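Local coordinates for protein peptidoglycan D,D-transpeptidase MrdA (Pseudomonas aeruginosa, PDB 7KIS) that probably catalyses the cross-linking of peptidoglycan strands in the bacterial cell wall as a penicillin-binding transpeptidase, at residues A269-I273 / P459-Q464. Residues are numbered along the deposited sequence; the frame is centred on the assembly and turned at random.
Sequences AIVAI and PIQLAQ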
ATOM      1  N   ALA A 269       1.878  -5.887   7.066  1.00 28.18           N
ATOM      2  CA  ALA A 269       0.843  -5.381   6.177  1.00 31.76           C
ATOM      3  C   ALA A 269       1.067  -5.900   4.763  1.00 25.37           C
ATOM      4  O   ALA A 269       2.207  -6.066   4.320  1.00 24.44           O
ATOM      5  CB  ALA A 269       0.817  -3.847   6.178  1.00 23.23           C
ATOM      6  N   ILE A 270      -0.038  -6.155   4.060  1.00 26.50           N
ATOM      7  CA  ILE A 270      -0.018  -6.610   2.672  1.00 30.77           C
ATOM      8  C   ILE A 270      -1.084  -5.844   1.899  1.00 25.81           C
ATOM      9  O   ILE A 270      -2.234  -5.759   2.342  1.00 25.98           O
ATOM     10  CB  ILE A 270      -0.264  -8.128   2.554  1.00 24.54           C
ATOM     11  CG1 ILE A 270       0.868  -8.914   3.216  1.00 24.93           C
ATOM     12  CG2 ILE A 270      -0.408  -8.539   1.098  1.00 19.93           C
ATOM     13  CD1 ILE A 270       0.613 -10.402   3.267  1.00 34.44           C
ATOM     14  N   VAL A 271      -0.709  -5.291   0.747  1.00 25.17           N
ATOM     15  CA  VAL A 271      -1.613  -4.511  -0.094  1.00 28.18           C
ATOM     16  C   VAL A 271      -1.465  -4.993  -1.530  1.00 31.90           C
ATOM     17  O   VAL A 271      -0.359  -4.966  -2.084  1.00 38.48           O
ATOM     18  CB  VAL A 271      -1.335  -3.000  -0.004  1.00 28.09           C
ATOM     19  CG1 VAL A 271      -2.269  -2.239  -0.931  1.00 23.10           C
ATOM     20  CG2 VAL A 271      -1.491  -2.516   1.428  1.00 21.69           C
ATOM     21  N   ALA A 272      -2.569  -5.427  -2.132  1.00 28.28           N
ATOM     22  CA  ALA A 272      -2.583  -5.885  -3.515  1.00 27.55           C
ATOM     23  C   ALA A 272      -3.427  -4.932  -4.351  1.00 25.42           C
ATOM     24  O   ALA A 272      -4.527  -4.546  -3.943  1.00 27.50           O
ATOM     25  CB  ALA A 272      -3.129  -7.309  -3.617  1.00 30.04           C
ATOM     26  N   ILE A 273      -2.914  -4.563  -5.522  1.00 25.53           N
ATOM     27  CA  ILE A 273      -3.546  -3.577  -6.390  1.00 19.64           C
ATOM     28  C   ILE A 273      -3.645  -4.128  -7.809  1.00 31.84           C
ATOM     29  O   ILE A 273      -2.691  -4.723  -8.321  1.00 30.78           O
ATOM     30  CB  ILE A 273      -2.771  -2.244  -6.389  1.00 20.04           C
ATOM     31  CG1 ILE A 273      -2.746  -1.632  -4.988  1.00 30.66           C
ATOM     32  CG2 ILE A 273      -3.356  -1.288  -7.416  1.00 25.56           C
ATOM     33  CD1 ILE A 273      -2.473  -0.145  -4.962  1.00 25.86           C
ATOM     34  N   PRO A 459       2.666   1.453   3.448  1.00 32.38           N
ATOM     35  CA  PRO A 459       2.603   0.280   2.559  1.00 35.19           C
ATOM     36  C   PRO A 459       1.655   0.448   1.383  1.00 36.20           C
ATOM     37  O   PRO A 459       1.738  -0.332   0.427  1.00 37.80           O
ATOM     38  CB  PRO A 459       2.140  -0.845   3.495  1.00 34.33           C
ATOM     39  CG  PRO A 459       2.572  -0.401   4.851  1.00 31.28           C
ATOM     40  CD  PRO A 459       2.418   1.091   4.854  1.00 38.42           C
ATOM     41  N   ILE A 460       0.760   1.434   1.418  1.00 36.53           N
ATOM     42  CA  ILE A 460      -0.080   1.703   0.257  1.00 35.57           C
ATOM     43  C   ILE A 460       0.649   2.614  -0.726  1.00 35.03           C
ATOM     44  O   ILE A 460       0.529   2.450  -1.945  1.00 39.27           O
ATOM     45  CB  ILE A 460      -1.430   2.298   0.703  1.00 34.12           C
ATOM     46  CG1 ILE A 460      -2.240   2.781  -0.503  1.00 28.67           C
ATOM     47  CG2 ILE A 460      -1.221   3.425   1.704  1.00 38.16           C
ATOM     48  CD1 ILE A 460      -2.702   1.667  -1.414  1.00 35.06           C
ATOM     49  N   GLN A 461       1.416   3.581  -0.214  1.00 28.50           N
ATOM     50  CA  GLN A 461       2.279   4.380  -1.080  1.00 26.02           C
ATOM     51  C   GLN A 461       3.262   3.496  -1.838  1.00 29.74           C
ATOM     52  O   GLN A 461       3.590   3.771  -2.997  1.00 33.17           O
ATOM     53  CB  GLN A 461       3.027   5.425  -0.253  1.00 28.27           C
ATOM     54  CG  GLN A 461       2.300   6.747  -0.110  1.00 28.59           C
ATOM     55  CD  GLN A 461       2.935   7.642   0.934  1.00 34.06           C
ATOM     56  OE1 GLN A 461       3.802   7.209   1.691  1.00 35.35           O
ATOM     57  NE2 GLN A 461       2.507   8.899   0.979  1.00 38.23           N
ATOM     58  N   LEU A 462       3.739   2.427  -1.195  1.00 36.27           N
ATOM     59  CA  LEU A 462       4.619   1.480  -1.870  1.00 25.63           C
ATOM     60  C   LEU A 462       3.867   0.696  -2.938  1.00 22.32           C
ATOM     61  O   LEU A 462       4.346   0.550  -4.068  1.00 33.90           O
ATOM     62  CB  LEU A 462       5.243   0.524  -0.852  1.00 29.28           C
ATOM     63  CG  LEU A 462       6.527   0.941  -0.136  1.00 33.41           C
ATOM     64  CD1 LEU A 462       6.213   1.708   1.135  1.00 34.25           C
ATOM     65  CD2 LEU A 462       7.369  -0.281   0.177  1.00 22.11           C
ATOM     66  N   ALA A 463       2.686   0.177  -2.591  1.00 26.15           N
ATOM     67  CA  ALA A 463       1.916  -0.624  -3.540  1.00 27.06           C
ATOM     68  C   ALA A 463       1.473   0.202  -4.739  1.00 24.46           C
ATOM     69  O   ALA A 463       1.418  -0.308  -5.864  1.00 33.61           O
ATOM     70  CB  ALA A 463       0.707  -1.244  -2.843  1.00 32.70           C
ATOM     71  N   GLN A 464       1.151   1.478  -4.522  1.00 23.07           N
ATOM     72  CA  GLN A 464       0.782   2.340  -5.640  1.00 26.46           C
ATOM     73  C   GLN A 464       1.977   2.598  -6.550  1.00 26.39           C
ATOM     74  O   GLN A 464       1.828   2.672  -7.775  1.00 27.17           O
ATOM     75  CB  GLN A 464       0.198   3.655  -5.122  1.00 25.94           C
ATOM     76  CG  GLN A 464      -0.112   4.680  -6.206  1.00 28.57           C
ATOM     77  CD  GLN A 464      -0.897   4.096  -7.370  1.00 41.68           C
ATOM     78  OE1 GLN A 464      -1.784   3.261  -7.186  1.00 37.05           O
ATOM     79  NE2 GLN A 464      -0.571   4.539  -8.579  1.00 34.68           N
TER
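V271 and A463 form the middle of an apolar interface between strand 269-273 and segment 459-464, the start of helix 459-470; the axes of the two segments lie 8.3 Å apart at closest approach and their N-to-C directions differ by 32°. CG1 of V271 lies 3.7 Å from CB of A463. With CG1 trans to the backbone N (chi1 178°), V271 also brings this methyl to 4.0 Å from CD1 of I460, while its CG2 faces the P459 carbonyl.

The alternate residues A269 and I273 extend the packing along the strand. CB of A269 approaches CG of the P459 ring at 4.1 Å. At the other end CD1 of I273 meets CD1 of I460 and CB of A463, each at 4.0 Å, and the same methyl reaches the helix backbone at A463 C and Q464 N, with OE1 of Q464 close by.

No hydrogen bond crosses the interface; the P459 carbonyl instead accepts the helical bond from A463 N. This is structural packing away from the active site, in the five-stranded antiparallel sheet, helices on both faces, of the beta-lactamase-like transpeptidase fold. V318 of helix 317-320 lies beside A269, V271 and I460. I270 and A272 point to the other face, against helix 253-263, and strands 280-286 and 579-585 flank the strand.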